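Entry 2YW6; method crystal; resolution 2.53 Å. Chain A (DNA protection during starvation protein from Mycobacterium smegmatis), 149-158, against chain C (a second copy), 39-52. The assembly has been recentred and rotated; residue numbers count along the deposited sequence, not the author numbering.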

ATOM      1  N   GLN A 149     -11.426   2.365 -28.474  1.00 34.02           N
ATOM      2  CA  GLN A 149     -11.954   3.065 -29.644  1.00 36.06           C
ATOM      3  C   GLN A 149     -13.396   3.504 -29.402  1.00 38.49           C
ATOM      4  O   GLN A 149     -13.868   4.484 -29.992  1.00 37.83           O
ATOM      5  N   TRP A 150     -14.106   2.769 -28.550  1.00 39.96           N
ATOM      6  CA  TRP A 150     -15.482   3.127 -28.246  1.00 41.23           C
ATOM      7  C   TRP A 150     -15.536   4.413 -27.414  1.00 42.54           C
ATOM      8  O   TRP A 150     -16.384   5.287 -27.642  1.00 37.45           O
ATOM      9  N   PHE A 151     -14.645   4.519 -26.434  1.00 42.26           N
ATOM     10  CA  PHE A 151     -14.599   5.718 -25.606  1.00 40.85           C
ATOM     11  C   PHE A 151     -14.223   6.924 -26.459  1.00 38.63           C
ATOM     12  O   PHE A 151     -14.676   8.041 -26.186  1.00 33.48           O
ATOM     13  N   VAL A 152     -13.408   6.691 -27.490  1.00 36.50           N
ATOM     14  CA  VAL A 152     -12.999   7.760 -28.395  1.00 35.62           C
ATOM     15  C   VAL A 152     -14.249   8.185 -29.162  1.00 35.00           C
ATOM     16  O   VAL A 152     -14.572   9.373 -29.244  1.00 38.01           O
ATOM     17  N   ARG A 153     -14.956   7.197 -29.705  1.00 36.27           N
ATOM     18  CA  ARG A 153     -16.183   7.444 -30.448  1.00 36.85           C
ATOM     19  C   ARG A 153     -17.320   8.038 -29.622  1.00 36.09           C
ATOM     20  O   ARG A 153     -18.083   8.859 -30.134  1.00 38.76           O
ATOM     21  N   ALA A 154     -17.453   7.622 -28.360  1.00 34.11           N
ATOM     22  CA  ALA A 154     -18.523   8.144 -27.510  1.00 34.28           C
ATOM     23  C   ALA A 154     -18.363   9.640 -27.353  1.00 37.72           C
ATOM     24  O   ALA A 154     -19.332  10.360 -27.082  1.00 36.98           O
ATOM     25  N   HIS A 155     -17.129  10.101 -27.508  1.00 39.54           N
ATOM     26  CA  HIS A 155     -16.829  11.519 -27.405  1.00 40.92           C
ATOM     27  C   HIS A 155     -17.336  12.246 -28.644  1.00 42.43           C
ATOM     28  O   HIS A 155     -17.784  13.389 -28.563  1.00 40.43           O
ATOM     29  N   LEU A 156     -17.252  11.575 -29.785  1.00 49.35           N
ATOM     30  CA  LEU A 156     -17.648  12.160 -31.051  1.00 56.39           C
ATOM     31  C   LEU A 156     -19.151  12.283 -31.264  1.00 69.86           C
ATOM     32  O   LEU A 156     -19.593  13.053 -32.117  1.00 71.02           O
ATOM     33  N   GLU A 157     -19.943  11.545 -30.496  1.00 99.92           N
ATOM     34  CA  GLU A 157     -21.392  11.628 -30.646  1.00122.85           C
ATOM     35  C   GLU A 157     -21.969  12.724 -29.761  1.00128.19           C
ATOM     36  O   GLU A 157     -22.777  12.451 -28.876  1.00140.81           O
ATOM     37  N   SER A 158     -21.548  13.961 -30.021  1.00139.59           N
ATOM     38  CA  SER A 158     -21.977  15.142 -29.268  1.00146.80           C
ATOM     39  C   SER A 158     -23.184  14.939 -28.352  1.00142.30           C
ATOM     40  O   SER A 158     -23.015  15.115 -27.128  1.00153.29           O
TER
ATOM     41  N   HIS C  39     -24.298   5.111 -16.801  1.00 34.77           N
ATOM     42  CA  HIS C  39     -22.854   5.077 -17.008  1.00 35.46           C
ATOM     43  C   HIS C  39     -22.555   4.451 -18.372  1.00 36.17           C
ATOM     44  O   HIS C  39     -21.785   5.007 -19.158  1.00 38.43           O
ATOM     45  N   TRP C  40     -23.201   3.324 -18.667  1.00 37.20           N
ATOM     46  CA  TRP C  40     -22.985   2.618 -19.925  1.00 38.57           C
ATOM     47  C   TRP C  40     -23.622   3.280 -21.123  1.00 37.79           C
ATOM     48  O   TRP C  40     -23.338   2.912 -22.255  1.00 39.40           O
ATOM     49  N   ASN C  41     -24.491   4.249 -20.886  1.00 36.79           N
ATOM     50  CA  ASN C  41     -25.158   4.900 -21.995  1.00 36.26           C
ATOM     51  C   ASN C  41     -24.925   6.383 -22.164  1.00 37.58           C
ATOM     52  O   ASN C  41     -25.577   7.005 -23.003  1.00 37.39           O
ATOM     53  N   VAL C  42     -24.026   6.974 -21.386  1.00 38.47           N
ATOM     54  CA  VAL C  42     -23.803   8.395 -21.572  1.00 38.94           C
ATOM     55  C   VAL C  42     -22.723   8.581 -22.619  1.00 37.86           C
ATOM     56  O   VAL C  42     -21.705   7.893 -22.605  1.00 41.04           O
ATOM     57  N   VAL C  43     -22.956   9.512 -23.532  1.00 39.04           N
ATOM     58  CA  VAL C  43     -21.994   9.816 -24.571  1.00 41.44           C
ATOM     59  C   VAL C  43     -22.003  11.326 -24.721  1.00 41.92           C
ATOM     60  O   VAL C  43     -22.833  12.008 -24.118  1.00 45.89           O
ATOM     61  N   GLY C  44     -21.087  11.851 -25.521  1.00 44.80           N
ATOM     62  CA  GLY C  44     -21.020  13.289 -25.699  1.00 46.07           C
ATOM     63  C   GLY C  44     -19.622  13.751 -25.353  1.00 46.99           C
ATOM     64  O   GLY C  44     -18.867  12.991 -24.752  1.00 44.10           O
ATOM     65  N   PRO C  45     -19.246  14.986 -25.708  1.00 45.88           N
ATOM     66  CA  PRO C  45     -17.927  15.564 -25.447  1.00 46.63           C
ATOM     67  C   PRO C  45     -17.430  15.517 -24.002  1.00 48.97           C
ATOM     68  O   PRO C  45     -16.223  15.479 -23.753  1.00 45.22           O
ATOM     69  N   ASN C  46     -18.344  15.499 -23.047  1.00 51.27           N
ATOM     70  CA  ASN C  46     -17.930  15.489 -21.653  1.00 52.57           C
ATOM     71  C   ASN C  46     -18.450  14.308 -20.850  1.00 51.37           C
ATOM     72  O   ASN C  46     -18.531  14.385 -19.625  1.00 50.37           O
ATOM     73  N   PHE C  47     -18.772  13.210 -21.524  1.00 50.27           N
ATOM     74  CA  PHE C  47     -19.309  12.036 -20.835  1.00 49.24           C
ATOM     75  C   PHE C  47     -18.406  11.447 -19.744  1.00 48.63           C
ATOM     76  O   PHE C  47     -18.893  10.939 -18.728  1.00 48.09           O
ATOM     77  N   ILE C  48     -17.096  11.513 -19.958  1.00 48.84           N
ATOM     78  CA  ILE C  48     -16.136  10.980 -19.001  1.00 47.74           C
ATOM     79  C   ILE C  48     -16.204  11.701 -17.663  1.00 47.49           C
ATOM     80  O   ILE C  48     -15.924  11.115 -16.623  1.00 47.57           O
ATOM     81  N   GLY C  49     -16.581  12.968 -17.677  1.00 46.18           N
ATOM     82  CA  GLY C  49     -16.688  13.677 -16.420  1.00 45.95           C
ATOM     83  C   GLY C  49     -17.819  13.057 -15.619  1.00 45.58           C
ATOM     84  O   GLY C  49     -17.785  13.003 -14.388  1.00 46.40           O
ATOM     85  N   VAL C  50     -18.834  12.587 -16.334  1.00 43.92           N
ATOM     86  CA  VAL C  50     -19.985  11.960 -15.714  1.00 43.41           C
ATOM     87  C   VAL C  50     -19.626  10.546 -15.259  1.00 44.38           C
ATOM     88  O   VAL C  50     -20.160  10.051 -14.268  1.00 42.73           O
ATOM     89  N   HIS C  51     -18.716   9.898 -15.980  1.00 47.58           N
ATOM     90  CA  HIS C  51     -18.285   8.555 -15.600  1.00 51.83           C
ATOM     91  C   HIS C  51     -17.653   8.655 -14.228  1.00 58.46           C
ATOM     92  O   HIS C  51     -18.064   7.997 -13.270  1.00 55.62           O
ATOM     93  N   GLU C  52     -16.643   9.507 -14.151  1.00 68.33           N
ATOM     94  CA  GLU C  52     -15.900   9.714 -12.929  1.00 76.16           C
ATOM     95  C   GLU C  52     -16.765  10.213 -11.787  1.00 74.52           C
ATOM     96  O   GLU C  52     -16.365  10.164 -10.627  1.00 69.92           O
TER

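The chain A stretch is the end of a helix followed by a short tail. It packs against a loop and the start of a helix in chain C, a second copy of the same protein. The two stretches together bury 613 Å². The axes of helix 149-156 and helix 47-52 come no nearer than 11.2 Å and run at 119° to each other, so much of the closer contact falls to the chain C loop and to long aromatic side chains.

A:Gln149 is out of reach of chain C. A:Trp150 is the first residue to make contact. Its CA-to-CB bond points sideways, but with chi1 t the indole end comes nearer. A:Trp150 CZ2 lies 4.0 Å from C:Trp40 O, which sits at the edge of the indole ring, near its plane.

A:Phe151 also starts sideways and reaches across with chi1 m. Its ring edge meets C:Phe47, with A:Phe151 CD1 3.8 Å from C:Phe47 CZ. On the same ring, A:Phe151 CE1 is 3.9 Å from C:His51 NE2. The carbonyl of A:Phe151 takes part too: A:Phe151 O is 3.5 Å from C:Phe47 CE2, at the edge of that ring.

A:Val152 (chi1 t) and A:Arg153 (chi1 m) point away and touch nothing in the chain C stretch.

A:Ala154 points toward chain C. The loop lies close here, and the CA of A:Ala154 is 4.8 Å from the CA of C:Val43. A:Ala154 CB lies 3.6 Å from C:Phe47 CE2 and 4.1 Å from C:Val43 CG1. C:Val43 points toward chain A with chi1 m. The backbone supplies the one hydrogen bond between the stretches: C:Gly44 N donates to A:Ala154 O at 2.8 Å, and the angle of 171° is nearly straight.

A:His155 has the most area covered by the other stretch. Its chi1 of -95° lies between wells, and its ring end comes nearer chain C than its sideways CB bond suggests. A:His155 ND1 donates a hydrogen bond to A:Phe151 O at 2.9 Å, which ties the ring back to its own helix. C:Phe47, with chi1 p, points its edge toward one face of this imidazole. The pair is offset edge-to-face, with centroids 4.6 Å apart and planes at 64°. C:Ile48, with chi1 m and chi2 t, reaches the edge of the imidazole, C:Ile48 CD1 being 3.5 Å from A:His155 CE1. A:His155 CD2 is 3.3 Å from C:Pro45 O.

A:Leu156 points away. A:Glu157 (chi1 m) and A:Ser158 (chi1 p) are exposed and poorly ordered. A:Glu157 OE1 comes within 4.0 Å of C:Val43 CG1. A:Ser158 points away, but its backbone closes on the loop: A:Ser158 O is 3.1 Å from both C:Gly44 CA and C:Pro45 CD. An ideal CB on C:Gly44 would stand 2.7 Å from A:Ser158 O, a clash. The backbone angles of C:Gly44 also call for glycine by themselves.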

ATOM      1  CB  GLN A 149     -11.911   2.171 -30.888  1.00 35.93           C
ATOM      2  CG  GLN A 149     -12.103   2.956 -32.174  1.00 36.87           C
ATOM      3  CD  GLN A 149     -12.380   2.085 -33.378  1.00 37.63           C
ATOM      4  OE1 GLN A 149     -12.339   2.553 -34.520  1.00 38.31           O
ATOM      5  NE2 GLN A 149     -12.677   0.818 -33.136  1.00 37.64           N
ATOM      6  CB  TRP A 150     -16.185   1.999 -27.497  1.00 45.94           C
ATOM      7  CG  TRP A 150     -17.503   2.437 -26.952  1.00 52.63           C
ATOM      8  CD1 TRP A 150     -18.533   2.992 -27.657  1.00 54.72           C
ATOM      9  CD2 TRP A 150     -17.918   2.409 -25.585  1.00 54.24           C
ATOM     10  NE1 TRP A 150     -19.560   3.318 -26.808  1.00 56.11           N
ATOM     11  CE2 TRP A 150     -19.208   2.978 -25.533  1.00 56.13           C
ATOM     12  CE3 TRP A 150     -17.317   1.975 -24.395  1.00 56.80           C
ATOM     13  CZ2 TRP A 150     -19.921   3.103 -24.327  1.00 58.13           C
ATOM     14  CZ3 TRP A 150     -18.029   2.101 -23.198  1.00 58.30           C
ATOM     15  CH2 TRP A 150     -19.315   2.670 -23.175  1.00 57.52           C
ATOM     16  CB  PHE A 151     -13.615   5.528 -24.446  1.00 47.73           C
ATOM     17  CG  PHE A 151     -14.118   4.581 -23.402  1.00 60.65           C
ATOM     18  CD1 PHE A 151     -15.324   4.835 -22.757  1.00 64.75           C
ATOM     19  CD2 PHE A 151     -13.434   3.408 -23.102  1.00 65.03           C
ATOM     20  CE1 PHE A 151     -15.841   3.937 -21.835  1.00 66.54           C
ATOM     21  CE2 PHE A 151     -13.949   2.500 -22.176  1.00 66.37           C
ATOM     22  CZ  PHE A 151     -15.154   2.766 -21.546  1.00 66.38           C
ATOM     23  CB  VAL A 152     -11.928   7.281 -29.412  1.00 36.94           C
ATOM     24  CG1 VAL A 152     -11.561   8.416 -30.356  1.00 34.69           C
ATOM     25  CG2 VAL A 152     -10.682   6.785 -28.678  1.00 33.99           C
ATOM     26  CB  ARG A 153     -16.668   6.151 -31.089  1.00 36.09           C
ATOM     27  CG  ARG A 153     -15.881   5.730 -32.310  1.00 33.11           C
ATOM     28  CD  ARG A 153     -16.198   4.288 -32.675  1.00 32.26           C
ATOM     29  NE  ARG A 153     -15.584   3.914 -33.943  1.00 32.06           N
ATOM     30  CZ  ARG A 153     -15.727   2.728 -34.515  1.00 29.41           C
ATOM     31  NH1 ARG A 153     -16.467   1.802 -33.920  1.00 29.49           N
ATOM     32  NH2 ARG A 153     -15.147   2.479 -35.684  1.00 29.33           N
ATOM     33  CB  ALA A 154     -18.497   7.492 -26.155  1.00 33.51           C
ATOM     34  CB  HIS A 155     -15.324  11.749 -27.326  1.00 45.95           C
ATOM     35  CG  HIS A 155     -14.793  11.868 -25.934  1.00 52.88           C
ATOM     36  ND1 HIS A 155     -14.354  10.783 -25.209  1.00 56.61           N
ATOM     37  CD2 HIS A 155     -14.588  12.955 -25.154  1.00 54.36           C
ATOM     38  CE1 HIS A 155     -13.892  11.198 -24.042  1.00 58.32           C
ATOM     39  NE2 HIS A 155     -14.022  12.511 -23.983  1.00 57.94           N
ATOM     40  CB  LEU A 156     -17.007  11.362 -32.191  1.00 50.15           C
ATOM     41  CG  LEU A 156     -15.468  11.323 -32.173  1.00 44.65           C
ATOM     42  CD1 LEU A 156     -14.954  10.469 -33.311  1.00 41.84           C
ATOM     43  CD2 LEU A 156     -14.908  12.734 -32.289  1.00 40.58           C
ATOM     44  CB  GLU A 157     -22.036  10.292 -30.296  1.00131.33           C
ATOM     45  CG  GLU A 157     -21.539   9.151 -31.143  1.00148.45           C
ATOM     46  CD  GLU A 157     -22.289   7.873 -30.871  1.00155.38           C
ATOM     47  OE1 GLU A 157     -22.330   7.450 -29.698  1.00158.00           O
ATOM     48  OE2 GLU A 157     -22.839   7.291 -31.828  1.00158.21           O
ATOM     49  CB  SER A 158     -22.256  16.300 -30.233  1.00161.64           C
ATOM     50  OG  SER A 158     -23.231  15.946 -31.198  1.00159.71           O
TER
ATOM     51  CB  HIS C  39     -22.162   4.276 -15.899  1.00 35.50           C
ATOM     52  CG  HIS C  39     -20.668   4.207 -16.036  1.00 36.40           C
ATOM     53  ND1 HIS C  39     -19.803   4.860 -15.183  1.00 36.51           N
ATOM     54  CD2 HIS C  39     -19.889   3.551 -16.928  1.00 36.16           C
ATOM     55  CE1 HIS C  39     -18.560   4.607 -15.539  1.00 34.63           C
ATOM     56  NE2 HIS C  39     -18.579   3.814 -16.597  1.00 33.39           N
ATOM     57  CB  TRP C  40     -23.530   1.197 -19.856  1.00 37.10           C
ATOM     58  CG  TRP C  40     -23.076   0.418 -18.696  1.00 36.46           C
ATOM     59  CD1 TRP C  40     -21.837   0.444 -18.105  1.00 36.79           C
ATOM     60  CD2 TRP C  40     -23.831  -0.571 -18.008  1.00 36.76           C
ATOM     61  NE1 TRP C  40     -21.784  -0.481 -17.085  1.00 36.41           N
ATOM     62  CE2 TRP C  40     -22.996  -1.120 -17.003  1.00 36.92           C
ATOM     63  CE3 TRP C  40     -25.134  -1.056 -18.140  1.00 35.67           C
ATOM     64  CZ2 TRP C  40     -23.428  -2.133 -16.139  1.00 36.65           C
ATOM     65  CZ3 TRP C  40     -25.561  -2.065 -17.282  1.00 37.11           C
ATOM     66  CH2 TRP C  40     -24.707  -2.593 -16.297  1.00 35.13           C
ATOM     67  CB  ASN C  41     -26.658   4.644 -21.921  1.00 34.77           C
ATOM     68  CG  ASN C  41     -27.011   3.237 -22.300  1.00 36.14           C
ATOM     69  OD1 ASN C  41     -27.379   2.420 -21.454  1.00 37.83           O
ATOM     70  ND2 ASN C  41     -26.885   2.932 -23.587  1.00 37.18           N
ATOM     71  CB  VAL C  42     -23.341   9.107 -20.308  1.00 38.44           C
ATOM     72  CG1 VAL C  42     -23.563  10.596 -20.475  1.00 37.85           C
ATOM     73  CG2 VAL C  42     -24.091   8.597 -19.109  1.00 42.59           C
ATOM     74  CB  VAL C  43     -22.374   9.166 -25.920  1.00 37.82           C
ATOM     75  CG1 VAL C  43     -22.551   7.658 -25.756  1.00 31.19           C
ATOM     76  CG2 VAL C  43     -23.625   9.802 -26.453  1.00 32.72           C
ATOM     77  CB  PRO C  45     -18.078  16.994 -25.956  1.00 46.46           C
ATOM     78  CG  PRO C  45     -19.019  16.820 -27.099  1.00 47.32           C
ATOM     79  CD  PRO C  45     -20.069  15.925 -26.490  1.00 46.48           C
ATOM     80  CB  ASN C  46     -18.387  16.787 -21.003  1.00 60.04           C
ATOM     81  CG  ASN C  46     -19.834  17.083 -21.303  1.00 70.74           C
ATOM     82  OD1 ASN C  46     -20.236  17.132 -22.467  1.00 75.82           O
ATOM     83  ND2 ASN C  46     -20.631  17.271 -20.259  1.00 76.32           N
ATOM     84  CB  PHE C  47     -19.670  10.954 -21.857  1.00 49.68           C
ATOM     85  CG  PHE C  47     -18.517  10.101 -22.279  1.00 50.93           C
ATOM     86  CD1 PHE C  47     -18.120   9.015 -21.504  1.00 51.89           C
ATOM     87  CD2 PHE C  47     -17.827  10.374 -23.447  1.00 51.13           C
ATOM     88  CE1 PHE C  47     -17.056   8.207 -21.891  1.00 51.77           C
ATOM     89  CE2 PHE C  47     -16.764   9.573 -23.843  1.00 52.71           C
ATOM     90  CZ  PHE C  47     -16.376   8.489 -23.060  1.00 52.96           C
ATOM     91  CB  ILE C  48     -14.701  11.028 -19.582  1.00 47.38           C
ATOM     92  CG1 ILE C  48     -14.501   9.807 -20.477  1.00 48.20           C
ATOM     93  CG2 ILE C  48     -13.659  11.104 -18.471  1.00 46.31           C
ATOM     94  CD1 ILE C  48     -13.112   9.641 -20.997  1.00 50.22           C
ATOM     95  CB  VAL C  50     -21.174  11.936 -16.697  1.00 42.75           C
ATOM     96  CG1 VAL C  50     -22.354  11.206 -16.091  1.00 38.57           C
ATOM     97  CG2 VAL C  50     -21.553  13.365 -17.051  1.00 40.81           C
ATOM     98  CB  HIS C  51     -17.232   8.022 -16.570  1.00 48.12           C
ATOM     99  CG  HIS C  51     -17.791   7.199 -17.688  1.00 47.31           C
ATOM    100  ND1 HIS C  51     -18.981   7.498 -18.310  1.00 46.61           N
ATOM    101  CD2 HIS C  51     -17.287   6.119 -18.332  1.00 46.41           C
ATOM    102  CE1 HIS C  51     -19.188   6.640 -19.294  1.00 46.99           C
ATOM    103  NE2 HIS C  51     -18.173   5.794 -19.329  1.00 47.92           N
ATOM    104  CB  GLU C  52     -14.777  10.694 -13.196  1.00 91.89           C
ATOM    105  CG  GLU C  52     -13.777  10.217 -14.203  1.00120.46           C
ATOM    106  CD  GLU C  52     -12.917  11.349 -14.670  1.00131.91           C
ATOM    107  OE1 GLU C  52     -13.456  12.416 -15.031  1.00135.37           O
ATOM    108  OE2 GLU C  52     -11.687  11.178 -14.687  1.00135.60           O
TER